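Local structure of oxidoreductase protein (Agrobacterium radiobacter, 5UI9) at residues 98-103 and 119-124; 70-75 and 93-98. The protein probably catalyses an NAD-dependent oxidation or reduction as a GFO/IDH/MocA-family enzyme, binding NAD and a small dihydroxy acid in adjoining pockets. One frame throughout, in Å; residues are numbered along the deposited sequence.

Interaction 1: residues 98-103 and 119-124; sequences KPFAKS and IPLMVH. With NAD (nicotinamide-adenine-dinucleotide), chain C; 8A1 ((2S)-2,3-dihydroxy-2-methylpropanoic acid), chain D.
Phe100 lies flat over Val123: methyl CG2 of Val123 sits 3.8 Å from the centroid of the Phe100 ring and 11° off the ring normal, a CH-pi contact over the middle of one face. At the edge of the same ring, Leu121 CD2 meets Phe100 CZ at 3.6 Å, the two side chains coming from opposite directions. Phe100 CG stands anti to the backbone N (chi1 -173°), which carries the ring back over the strand. At the other end of the contact Lys98 CG packs on His124 O at 3.7 Å. Bends at chi2 and chi3 then turn the lysine chain away from the strand, and Lys98 NZ donates to 8A1 O at 2.7 Å and to NAD O2D at 3.0 Å. Lys98 O accepts from both ribose hydroxyls, NAD O3D at 2.6 Å and NAD O2D at 3.1 Å. Lys98 NZ also forms a salt bridge with Asp178 OD1. The cis peptide before Pro99 lies at the turn between these polar and apolar ends. Ala107, Met110 and Val111 of helix 104-116 also touch Phe100, so the ring packs against both that helix and strand 121-124, the edge strand of the parallel sheet within this chain.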
loop_
_atom_site.group_PDB
_atom_site.type_symbol
_atom_site.label_atom_id
_atom_site.label_comp_id
_atom_site.label_asym_id
_atom_site.label_seq_id
_atom_site.Cartn_x
_atom_site.Cartn_y
_atom_site.Cartn_z
ATOM N N LYS A 98 -22.327 -13.471 0.017
ATOM C CA LYS A 98 -21.825 -12.271 0.692
ATOM C C LYS A 98 -22.683 -11.073 0.258
ATOM O O LYS A 98 -23.391 -11.174 -0.748
ATOM C CB LYS A 98 -20.323 -12.001 0.442
ATOM C CG LYS A 98 -19.758 -12.181 -0.969
ATOM C CD LYS A 98 -20.305 -11.234 -2.034
ATOM C CE LYS A 98 -19.972 -9.772 -1.753
ATOM N NZ LYS A 98 -20.235 -8.908 -2.937
ATOM N N PRO A 99 -22.704 -9.979 1.026
ATOM C CA PRO A 99 -22.268 -9.935 2.424
ATOM C C PRO A 99 -23.097 -10.900 3.283
ATOM O O PRO A 99 -24.317 -10.961 3.122
ATOM C CB PRO A 99 -22.568 -8.491 2.852
ATOM C CG PRO A 99 -23.009 -7.763 1.621
ATOM C CD PRO A 99 -23.500 -8.799 0.664
ATOM N N PHE A 100 -22.434 -11.629 4.178
ATOM C CA PHE A 100 -23.077 -12.679 4.989
ATOM C C PHE A 100 -24.349 -12.155 5.663
ATOM O O PHE A 100 -25.443 -12.687 5.447
ATOM C CB PHE A 100 -22.055 -13.213 6.013
ATOM C CG PHE A 100 -22.497 -14.410 6.817
ATOM C CD1 PHE A 100 -23.553 -15.243 6.432
ATOM C CD2 PHE A 100 -21.775 -14.746 7.957
ATOM C CE1 PHE A 100 -23.906 -16.342 7.202
ATOM C CE2 PHE A 100 -22.117 -15.850 8.724
ATOM C CZ PHE A 100 -23.184 -16.648 8.348
ATOM N N ALA A 101 -24.187 -11.078 6.427
ATOM C CA ALA A 101 -25.266 -10.447 7.175
ATOM C C ALA A 101 -25.134 -8.931 7.128
ATOM O O ALA A 101 -24.158 -8.403 6.582
ATOM C CB ALA A 101 -25.223 -10.922 8.617
ATOM N N LYS A 102 -26.121 -8.245 7.704
ATOM C CA LYS A 102 -26.090 -6.790 7.860
ATOM C C LYS A 102 -25.134 -6.339 8.969
ATOM O O LYS A 102 -24.629 -5.222 8.928
ATOM C CB LYS A 102 -27.492 -6.247 8.156
ATOM C CG LYS A 102 -28.444 -6.324 6.976
ATOM C CD LYS A 102 -29.844 -5.841 7.337
ATOM C CE LYS A 102 -30.520 -5.164 6.151
ATOM N NZ LYS A 102 -32.001 -5.083 6.313
ATOM N N SER A 103 -24.911 -7.199 9.964
ATOM C CA SER A 103 -23.999 -6.898 11.069
ATOM C C SER A 103 -23.339 -8.175 11.585
ATOM O O SER A 103 -23.795 -9.287 11.288
ATOM C CB SER A 103 -24.754 -6.201 12.207
ATOM O OG SER A 103 -25.694 -7.075 12.814
ATOM N N ILE A 119 -26.458 -28.435 11.029
ATOM C CA ILE A 119 -26.414 -28.340 9.569
ATOM C C ILE A 119 -25.214 -27.492 9.129
ATOM O O ILE A 119 -24.863 -26.518 9.804
ATOM C CB ILE A 119 -27.714 -27.771 8.948
ATOM C CG1 ILE A 119 -28.076 -26.384 9.513
ATOM C CG2 ILE A 119 -28.867 -28.748 9.154
ATOM C CD1 ILE A 119 -28.673 -25.449 8.482
ATOM N N PRO A 120 -24.565 -27.878 8.017
ATOM C CA PRO A 120 -23.506 -27.034 7.471
ATOM C C PRO A 120 -24.010 -25.664 6.996
ATOM O O PRO A 120 -25.141 -25.541 6.499
ATOM C CB PRO A 120 -22.978 -27.850 6.284
ATOM C CG PRO A 120 -23.335 -29.256 6.590
ATOM C CD PRO A 120 -24.623 -29.191 7.344
ATOM N N LEU A 121 -23.173 -24.645 7.181
ATOM C CA LEU A 121 -23.422 -23.309 6.651
ATOM C C LEU A 121 -22.131 -22.815 6.020
ATOM O O LEU A 121 -21.117 -22.708 6.710
ATOM C CB LEU A 121 -23.854 -22.351 7.766
ATOM C CG LEU A 121 -24.056 -20.875 7.389
ATOM C CD1 LEU A 121 -25.160 -20.722 6.350
ATOM C CD2 LEU A 121 -24.353 -20.043 8.629
ATOM N N MET A 122 -22.177 -22.520 4.721
ATOM C CA MET A 122 -21.036 -21.961 4.001
ATOM C C MET A 122 -21.412 -20.600 3.446
ATOM O O MET A 122 -22.490 -20.436 2.882
ATOM C CB MET A 122 -20.613 -22.872 2.842
ATOM C CG MET A 122 -19.335 -22.407 2.148
ATOM S SD MET A 122 -18.855 -23.373 0.707
ATOM C CE MET A 122 -19.979 -22.750 -0.533
ATOM N N VAL A 123 -20.503 -19.639 3.579
ATOM C CA VAL A 123 -20.651 -18.365 2.889
ATOM C C VAL A 123 -20.067 -18.521 1.493
ATOM O O VAL A 123 -18.956 -19.040 1.327
ATOM C CB VAL A 123 -19.977 -17.210 3.657
ATOM C CG1 VAL A 123 -20.146 -15.881 2.911
ATOM C CG2 VAL A 123 -20.570 -17.130 5.058
ATOM N N HIS A 124 -20.821 -18.102 0.480
ATOM C CA HIS A 124 -20.301 -18.105 -0.878
ATOM C C HIS A 124 -19.327 -16.920 -0.971
ATOM O O HIS A 124 -19.697 -15.817 -1.363
ATOM C CB HIS A 124 -21.423 -18.033 -1.922
ATOM C CG HIS A 124 -20.961 -18.268 -3.329
ATOM N ND1 HIS A 124 -21.482 -19.268 -4.121
ATOM C CD2 HIS A 124 -20.037 -17.625 -4.088
ATOM C CE1 HIS A 124 -20.902 -19.231 -5.306
ATOM N NE2 HIS A 124 -20.013 -18.249 -5.310
HETATM P PA NAD C . -30.075 -8.968 -7.616
HETATM O O1A NAD C . -30.926 -7.877 -7.000
HETATM O O2A NAD C . -29.753 -8.935 -9.084
HETATM O O5B NAD C . -30.756 -10.378 -7.291
HETATM C C5B NAD C . -31.431 -10.650 -6.069
HETATM C C4B NAD C . -32.671 -11.459 -6.413
HETATM O O4B NAD C . -33.211 -12.006 -5.215
HETATM C C3B NAD C . -33.765 -10.614 -7.049
HETATM O O3B NAD C . -34.219 -11.250 -8.252
HETATM C C2B NAD C . -34.862 -10.524 -5.997
HETATM O O2B NAD C . -36.163 -10.523 -6.585
HETATM C C1B NAD C . -34.618 -11.773 -5.167
HETATM N N9A NAD C . -35.001 -11.734 -3.736
HETATM C C8A NAD C . -34.680 -10.803 -2.816
HETATM N N7A NAD C . -35.188 -11.148 -1.604
HETATM C C5A NAD C . -35.829 -12.324 -1.739
HETATM C C6A NAD C . -36.589 -13.260 -0.867
HETATM N N6A NAD C . -36.777 -13.004 0.445
HETATM N N1A NAD C . -37.086 -14.387 -1.429
HETATM C C2A NAD C . -36.924 -14.677 -2.737
HETATM N N3A NAD C . -36.247 -13.873 -3.580
HETATM C C4A NAD C . -35.689 -12.710 -3.149
HETATM O O3 NAD C . -28.712 -9.069 -6.772
HETATM P PN NAD C . -27.331 -9.665 -7.362
HETATM O O1N NAD C . -26.580 -8.588 -8.104
HETATM O O2N NAD C . -27.608 -10.976 -8.053
HETATM O O5D NAD C . -26.563 -9.908 -5.982
HETATM C C5D NAD C . -27.082 -10.832 -5.035
HETATM C C4D NAD C . -26.002 -11.115 -4.009
HETATM O O4D NAD C . -24.873 -11.681 -4.681
HETATM C C3D NAD C . -25.534 -9.850 -3.304
HETATM O O3D NAD C . -25.490 -10.066 -1.890
HETATM C C2D NAD C . -24.150 -9.583 -3.873
HETATM O O2D NAD C . -23.246 -9.028 -2.917
HETATM C C1D NAD C . -23.691 -10.972 -4.312
HETATM N N1N NAD C . -22.706 -11.008 -5.409
HETATM C C2N NAD C . -21.651 -11.827 -5.251
HETATM C C3N NAD C . -20.660 -11.952 -6.212
HETATM C C7N NAD C . -19.516 -12.892 -5.946
HETATM O O7N NAD C . -19.727 -13.924 -5.314
HETATM N N7N NAD C . -18.292 -12.604 -6.396
HETATM C C4N NAD C . -20.769 -11.196 -7.380
HETATM C C5N NAD C . -21.869 -10.351 -7.541
HETATM C C6N NAD C . -22.838 -10.278 -6.540
HETATM O OXT 8A1 D . -17.794 -9.892 -7.085
HETATM C C 8A1 D . -18.445 -9.174 -6.287
HETATM O O 8A1 D . -18.801 -9.580 -5.159
HETATM C CA 8A1 D . -18.804 -7.767 -6.689
HETATM C CB 8A1 D . -17.710 -6.863 -6.122
HETATM O O1 8A1 D . -17.834 -5.519 -6.598
HETATM O O2 8A1 D . -20.083 -7.412 -6.135
HETATM C C3 8A1 D . -18.909 -7.663 -8.211
#

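Interaction 2: residues 70-75 and 93-98; sequences FVDIAT and PAICQK. With NAD (nicotinamide-adenine-dinucleotide), chain C; 8A1 ((2S)-2,3-dihydroxy-2-methylpropanoic acid), chain D.
Four backbone hydrogen bonds join strands 70-73 and 94-97. Val71 uses both its polar backbone atoms: Val71 N donates to Pro93 O at 2.8 Å, and Val71 O receives Ile95 N at 2.8 Å in a nearly straight bond (174° at the hydrogen). Ile73 repeats the pattern, with Ile73 N bonded to Ile95 O and Ile73 O accepting Gln97 N at 3.0 Å. This alternation, with axes 4.7 Å apart and only 4° between their directions, establishes a parallel pairing.

Beyond the last bond Gln97 turns its amide to the cofactor. Gln97 NE2 donates to the carboxamide oxygen NAD O7N at 3.2 Å and also to Gln20 OE1, while Gln97 OE1 accepts Lys98 N. Together these bonds should fix the rotation of the amide beside the nicotinamide. Thr75 CG2 lies against the adenine, 3.5 Å from NAD C4A; the torsion that puts this methyl there, anti to the carbonyl carbon, leaves Thr75 OG1 between the backbone N and the carbonyl carbon (chi1 64°), where it bonds Ser79 OG.

Packing divides between the two faces of the sheet. On one, Asp72 OD1 lies 3.3 Å from Ile95 CG2, while Asp72 OD2 is bonded by Gln20 and Trp24; Trp302 covers Ile95 and meets the Phe70 ring edge-to-face. On the other, Val71 CG1 touches Ala94 CB at 3.6 Å and Ile73 lies near Cys96, beneath Ala87, Leu83 and His80 of helix 80-89. Strand 70-73, helix 80-89 and strand 94-97 form a beta-alpha-beta unit of the Rossmann fold, whose C-terminal strand ends and following loops, as is usual in this fold, carry residues that meet the dinucleotide.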
loop_
_atom_site.group_PDB
_atom_site.type_symbol
_atom_site.label_atom_id
_atom_site.label_comp_id
_atom_site.label_asym_id
_atom_site.label_seq_id
_atom_site.Cartn_x
_atom_site.Cartn_y
_atom_site.Cartn_z
ATOM N N PHE A 70 -30.029 -29.338 -0.114
ATOM C CA PHE A 70 -29.410 -28.086 0.315
ATOM C C PHE A 70 -30.058 -26.880 -0.324
ATOM O O PHE A 70 -30.810 -26.995 -1.303
ATOM C CB PHE A 70 -27.909 -28.097 0.034
ATOM C CG PHE A 70 -27.561 -28.069 -1.427
ATOM C CD1 PHE A 70 -27.427 -29.249 -2.145
ATOM C CD2 PHE A 70 -27.343 -26.854 -2.084
ATOM C CE1 PHE A 70 -27.097 -29.229 -3.492
ATOM C CE2 PHE A 70 -27.009 -26.826 -3.432
ATOM C CZ PHE A 70 -26.882 -28.013 -4.136
ATOM N N VAL A 71 -29.757 -25.720 0.245
ATOM C CA VAL A 71 -30.284 -24.462 -0.247
ATOM C C VAL A 71 -29.123 -23.522 -0.591
ATOM O O VAL A 71 -28.139 -23.448 0.146
ATOM C CB VAL A 71 -31.301 -23.848 0.755
ATOM C CG1 VAL A 71 -30.653 -23.432 2.074
ATOM C CG2 VAL A 71 -32.027 -22.675 0.121
ATOM N N ASP A 72 -29.240 -22.849 -1.738
ATOM C CA ASP A 72 -28.281 -21.854 -2.203
ATOM C C ASP A 72 -28.962 -20.482 -2.192
ATOM O O ASP A 72 -29.813 -20.185 -3.031
ATOM C CB ASP A 72 -27.784 -22.219 -3.609
ATOM C CG ASP A 72 -26.501 -21.475 -4.011
ATOM O OD1 ASP A 72 -25.790 -20.923 -3.137
ATOM O OD2 ASP A 72 -26.198 -21.461 -5.221
ATOM N N ILE A 73 -28.585 -19.651 -1.225
ATOM C CA ILE A 73 -29.196 -18.338 -1.046
ATOM C C ILE A 73 -28.362 -17.295 -1.795
ATOM O O ILE A 73 -27.256 -16.942 -1.362
ATOM C CB ILE A 73 -29.323 -17.998 0.456
ATOM C CG1 ILE A 73 -30.220 -19.035 1.159
ATOM C CG2 ILE A 73 -29.886 -16.597 0.652
ATOM C CD1 ILE A 73 -29.947 -19.195 2.639
ATOM N N ALA A 74 -28.897 -16.832 -2.928
ATOM C CA ALA A 74 -28.257 -15.807 -3.761
ATOM C C ALA A 74 -29.032 -14.485 -3.796
ATOM O O ALA A 74 -28.920 -13.712 -4.762
ATOM C CB ALA A 74 -28.066 -16.342 -5.169
ATOM N N THR A 75 -29.804 -14.210 -2.747
ATOM C CA THR A 75 -30.503 -12.932 -2.630
ATOM C C THR A 75 -29.533 -11.861 -2.139
ATOM O O THR A 75 -28.410 -12.162 -1.743
ATOM C CB THR A 75 -31.680 -12.993 -1.632
ATOM O OG1 THR A 75 -31.190 -13.258 -0.313
ATOM C CG2 THR A 75 -32.683 -14.063 -2.028
ATOM N N PRO A 93 -29.069 -28.049 4.866
ATOM C CA PRO A 93 -27.770 -27.396 4.698
ATOM C C PRO A 93 -27.848 -26.178 3.778
ATOM O O PRO A 93 -28.535 -26.224 2.752
ATOM C CB PRO A 93 -26.908 -28.494 4.071
ATOM C CG PRO A 93 -27.508 -29.774 4.581
ATOM C CD PRO A 93 -28.958 -29.519 4.823
ATOM N N ALA A 94 -27.141 -25.110 4.145
ATOM C CA ALA A 94 -27.325 -23.806 3.510
ATOM C C ALA A 94 -26.026 -23.181 3.022
ATOM O O ALA A 94 -25.018 -23.178 3.733
ATOM C CB ALA A 94 -28.015 -22.851 4.476
ATOM N N ILE A 95 -26.080 -22.644 1.805
ATOM C CA ILE A 95 -25.065 -21.732 1.285
ATOM C C ILE A 95 -25.675 -20.331 1.292
ATOM O O ILE A 95 -26.846 -20.162 0.942
ATOM C CB ILE A 95 -24.642 -22.102 -0.153
ATOM C CG1 ILE A 95 -24.134 -23.550 -0.218
ATOM C CG2 ILE A 95 -23.572 -21.140 -0.660
ATOM C CD1 ILE A 95 -24.042 -24.112 -1.620
ATOM N N CYS A 96 -24.876 -19.334 1.676
ATOM C CA CYS A 96 -25.332 -17.949 1.750
ATOM C C CYS A 96 -24.327 -17.005 1.095
ATOM O O CYS A 96 -23.139 -17.042 1.405
ATOM C CB CYS A 96 -25.532 -17.541 3.196
ATOM S SG CYS A 96 -26.363 -15.950 3.343
ATOM N N GLN A 97 -24.808 -16.171 0.184
ATOM C CA GLN A 97 -23.956 -15.184 -0.492
ATOM C C GLN A 97 -23.405 -14.122 0.452
ATOM O O GLN A 97 -23.935 -13.900 1.540
ATOM C CB GLN A 97 -24.709 -14.511 -1.655
ATOM C CG GLN A 97 -24.373 -15.079 -3.029
ATOM C CD GLN A 97 -22.974 -14.715 -3.491
ATOM O OE1 GLN A 97 -22.273 -13.933 -2.833
ATOM N NE2 GLN A 97 -22.554 -15.287 -4.620
ATOM N N LYS A 98 -22.327 -13.471 0.017
ATOM C CA LYS A 98 -21.825 -12.271 0.692
ATOM C C LYS A 98 -22.683 -11.073 0.258
ATOM O O LYS A 98 -23.391 -11.174 -0.748
ATOM C CB LYS A 98 -20.323 -12.001 0.442
ATOM C CG LYS A 98 -19.758 -12.181 -0.969
ATOM C CD LYS A 98 -20.305 -11.234 -2.034
ATOM C CE LYS A 98 -19.972 -9.772 -1.753
ATOM N NZ LYS A 98 -20.235 -8.908 -2.937
HETATM P PA NAD C . -30.075 -8.968 -7.616
HETATM O O1A NAD C . -30.926 -7.877 -7.000
HETATM O O2A NAD C . -29.753 -8.935 -9.084
HETATM O O5B NAD C . -30.756 -10.378 -7.291
HETATM C C5B NAD C . -31.431 -10.650 -6.069
HETATM C C4B NAD C . -32.671 -11.459 -6.413
HETATM O O4B NAD C . -33.211 -12.006 -5.215
HETATM C C3B NAD C . -33.765 -10.614 -7.049
HETATM O O3B NAD C . -34.219 -11.250 -8.252
HETATM C C2B NAD C . -34.862 -10.524 -5.997
HETATM O O2B NAD C . -36.163 -10.523 -6.585
HETATM C C1B NAD C . -34.618 -11.773 -5.167
HETATM N N9A NAD C . -35.001 -11.734 -3.736
HETATM C C8A NAD C . -34.680 -10.803 -2.816
HETATM N N7A NAD C . -35.188 -11.148 -1.604
HETATM C C5A NAD C . -35.829 -12.324 -1.739
HETATM C C6A NAD C . -36.589 -13.260 -0.867
HETATM N N6A NAD C . -36.777 -13.004 0.445
HETATM N N1A NAD C . -37.086 -14.387 -1.429
HETATM C C2A NAD C . -36.924 -14.677 -2.737
HETATM N N3A NAD C . -36.247 -13.873 -3.580
HETATM C C4A NAD C . -35.689 -12.710 -3.149
HETATM O O3 NAD C . -28.712 -9.069 -6.772
HETATM P PN NAD C . -27.331 -9.665 -7.362
HETATM O O1N NAD C . -26.580 -8.588 -8.104
HETATM O O2N NAD C . -27.608 -10.976 -8.053
HETATM O O5D NAD C . -26.563 -9.908 -5.982
HETATM C C5D NAD C . -27.082 -10.832 -5.035
HETATM C C4D NAD C . -26.002 -11.115 -4.009
HETATM O O4D NAD C . -24.873 -11.681 -4.681
HETATM C C3D NAD C . -25.534 -9.850 -3.304
HETATM O O3D NAD C . -25.490 -10.066 -1.890
HETATM C C2D NAD C . -24.150 -9.583 -3.873
HETATM O O2D NAD C . -23.246 -9.028 -2.917
HETATM C C1D NAD C . -23.691 -10.972 -4.312
HETATM N N1N NAD C . -22.706 -11.008 -5.409
HETATM C C2N NAD C . -21.651 -11.827 -5.251
HETATM C C3N NAD C . -20.660 -11.952 -6.212
HETATM C C7N NAD C . -19.516 -12.892 -5.946
HETATM O O7N NAD C . -19.727 -13.924 -5.314
HETATM N N7N NAD C . -18.292 -12.604 -6.396
HETATM C C4N NAD C . -20.769 -11.196 -7.380
HETATM C C5N NAD C . -21.869 -10.351 -7.541
HETATM C C6N NAD C . -22.838 -10.278 -6.540
HETATM O OXT 8A1 D . -17.794 -9.892 -7.085
HETATM C C 8A1 D . -18.445 -9.174 -6.287
HETATM O O 8A1 D . -18.801 -9.580 -5.159
HETATM C CA 8A1 D . -18.804 -7.767 -6.689
HETATM C CB 8A1 D . -17.710 -6.863 -6.122
HETATM O O1 8A1 D . -17.834 -5.519 -6.598
HETATM O O2 8A1 D . -20.083 -7.412 -6.135
HETATM C C3 8A1 D . -18.909 -7.663 -8.211
#

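Overall arrangement
Along the chain interaction 2 comes first and hands over to interaction 1 at Lys98, which belongs to both. Their centres lie about 8 Å apart, and both reach the parallel sheet, where strand 94-97 stands between 70-73 and 121-124. Probable backbone hydrogen bonds, His124 N to Cys96 O at 2.7 Å and Cys96 N to Met122 O at 2.9 Å, extend the pairing of interaction 2 into the strand of interaction 1. Helix 80-89 links the strands of interaction 2; loop 98-103 runs into helix 104-116, which leads back toward strand 121-124. Both contacts reach NAD, and both reach 8A1 through the shared Lys98, so neighbouring strand ends and the loop after 94-97 jointly form part of the Rossmann domain's binding site.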